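Local coordinates for protein putative HTH-type transcriptional regulator ybaQ (Escherichia coli, PDB 2EBY) that probably binds DNA through a Cro/C1-type helix-turn-helix domain and so is likely to act as a regulator of transcription, at the interface of chains A and B. Sequence-based numbering; all coordinates share one arbitrary frame. Chains: chain A/B, Putative HTH-type transcriptional regulator ybaQ.

The interface of chains A and B. Residues chain A 33-34, 58, 61-62; chain B 92, 95-98.
With CG anti to the backbone N (chi1 175°) and bends at chi2 and chi4, the chain of A:Lys61 leaves helix 53-63 and brings its amino group NZ to the end of helix 86-93 of chain B. NZ donates hydrogen bonds to the carbonyl O of B:Leu92 in the last turn (2.6 Å, nearly along the C=O axis) and to B:Ile95 O in the following loop (3.0 Å, in the carbonyl plane on a lone pair). The negative helix end would probably favour the protonated amine. The aliphatic part of A:Lys61 runs antiparallel past B:Ile95, CG resting 3.5 Å from its CG2 methyl.

B:Ile95 wedges between helices 27-34 and 53-63: its CG2, anti to the backbone N, lies 3.4 Å from A:Leu33 O and packs tightly against A:Val62 CG2. CD1 reaches within 3.7 Å of A:Arg58 CG, crossing that extended chain at about a right angle. A:Arg58 NH1 donates a bent hydrogen bond to A:Leu34 O (2.8 Å), nearly along its C=O axis, linking the two helices. Farther along, B:Val98 N donates an almost straight hydrogen bond to A:Val62 O (2.7 Å, 169° at H), in the carbonyl plane on a lone pair. A:Leu33 crosses B:Glu96 obliquely, its CD2 methyl 3.5 Å from B:Glu96 O. An alanine at A:Lys61 removes NZ and CG and would probably loosen the hold on chain B. The patch, repeated by two-fold symmetry, fastens one chain's C-terminal segment onto the other's helix-turn-helix domain in what may be the functional dimer.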
loop_
_atom_site.group_PDB
_atom_site.type_symbol
_atom_site.label_atom_id
_atom_site.label_comp_id
_atom_site.label_asym_id
_atom_site.label_seq_id
_atom_site.Cartn_x
_atom_site.Cartn_y
_atom_site.Cartn_z
ATOM N N LEU A 33 10.613 -15.709 15.857
ATOM C CA LEU A 33 9.197 -16.052 15.854
ATOM C C LEU A 33 8.624 -15.774 14.457
ATOM O O LEU A 33 7.942 -16.617 13.872
ATOM C CB LEU A 33 8.432 -15.225 16.895
ATOM C CG LEU A 33 8.603 -15.584 18.375
ATOM C CD1 LEU A 33 7.802 -14.636 19.272
ATOM C CD2 LEU A 33 8.139 -17.015 18.575
ATOM N N LEU A 34 8.910 -14.589 13.925
ATOM C CA LEU A 34 8.429 -14.196 12.600
ATOM C C LEU A 34 9.167 -14.983 11.526
ATOM O O LEU A 34 8.739 -15.035 10.375
ATOM C CB LEU A 34 8.664 -12.693 12.363
ATOM C CG LEU A 34 8.016 -11.655 13.292
ATOM C CD1 LEU A 34 8.688 -10.298 13.114
ATOM C CD2 LEU A 34 6.538 -11.554 12.997
ATOM N N ARG A 58 2.694 -12.130 8.980
ATOM C CA ARG A 58 3.543 -12.746 10.003
ATOM C C ARG A 58 3.259 -12.148 11.378
ATOM O O ARG A 58 3.139 -12.869 12.367
ATOM C CB ARG A 58 5.022 -12.562 9.655
ATOM C CG ARG A 58 5.497 -13.329 8.426
ATOM C CD ARG A 58 6.897 -12.875 8.063
ATOM N NE ARG A 58 7.385 -13.465 6.826
ATOM C CZ ARG A 58 7.834 -14.709 6.716
ATOM N NH1 ARG A 58 7.858 -15.501 7.778
ATOM N NH2 ARG A 58 8.263 -15.160 5.546
ATOM N N LYS A 61 -0.066 -13.249 12.798
ATOM C CA LYS A 61 0.048 -14.593 13.352
ATOM C C LYS A 61 0.731 -14.610 14.725
ATOM O O LYS A 61 0.212 -15.199 15.672
ATOM C CB LYS A 61 0.794 -15.495 12.358
ATOM C CG LYS A 61 1.092 -16.908 12.844
ATOM C CD LYS A 61 -0.163 -17.736 13.037
ATOM C CE LYS A 61 0.173 -19.145 13.534
ATOM N NZ LYS A 61 0.981 -19.939 12.562
ATOM N N VAL A 62 1.878 -13.943 14.835
ATOM C CA VAL A 62 2.626 -13.894 16.088
ATOM C C VAL A 62 1.893 -13.188 17.229
ATOM O O VAL A 62 1.949 -13.628 18.379
ATOM C CB VAL A 62 4.018 -13.204 15.888
ATOM C CG1 VAL A 62 4.673 -12.928 17.228
ATOM C CG2 VAL A 62 4.929 -14.091 15.043
ATOM N N LEU B 92 3.841 -19.402 7.128
ATOM C CA LEU B 92 2.972 -18.824 8.143
ATOM C C LEU B 92 2.402 -19.948 8.990
ATOM O O LEU B 92 1.951 -19.728 10.113
ATOM C CB LEU B 92 1.836 -18.033 7.488
ATOM C CG LEU B 92 2.291 -16.810 6.689
ATOM C CD1 LEU B 92 1.199 -16.351 5.733
ATOM C CD2 LEU B 92 2.679 -15.707 7.664
ATOM N N ILE B 95 4.810 -20.686 12.031
ATOM C CA ILE B 95 5.179 -19.540 12.859
ATOM C C ILE B 95 4.571 -19.739 14.237
ATOM O O ILE B 95 3.382 -20.033 14.365
ATOM C CB ILE B 95 4.667 -18.192 12.277
ATOM C CG1 ILE B 95 5.604 -17.718 11.165
ATOM C CG2 ILE B 95 4.570 -17.143 13.379
ATOM C CD1 ILE B 95 5.192 -16.409 10.539
ATOM N N GLU B 96 5.401 -19.584 15.261
ATOM C CA GLU B 96 4.977 -19.743 16.643
ATOM C C GLU B 96 4.498 -18.380 17.131
ATOM O O GLU B 96 5.141 -17.369 16.849
ATOM C CB GLU B 96 6.170 -20.212 17.481
ATOM C CG GLU B 96 5.866 -20.486 18.940
ATOM C CD GLU B 96 7.130 -20.608 19.767
ATOM O OE1 GLU B 96 8.079 -21.270 19.293
ATOM O OE2 GLU B 96 7.176 -20.046 20.885
ATOM N N THR B 97 3.386 -18.347 17.862
ATOM C CA THR B 97 2.850 -17.081 18.350
ATOM C C THR B 97 3.487 -16.630 19.665
ATOM O O THR B 97 4.019 -17.441 20.424
ATOM C CB THR B 97 1.320 -17.152 18.538
ATOM O OG1 THR B 97 1.017 -17.723 19.817
ATOM C CG2 THR B 97 0.684 -18.005 17.443
ATOM N N VAL B 98 3.421 -15.325 19.924
ATOM C CA VAL B 98 3.998 -14.737 21.127
ATOM C C VAL B 98 3.433 -15.376 22.396
ATOM O O VAL B 98 3.955 -15.169 23.495
ATOM C CB VAL B 98 3.752 -13.212 21.166
ATOM C CG1 VAL B 98 2.350 -12.918 21.671
ATOM C CG2 VAL B 98 4.797 -12.535 22.040
#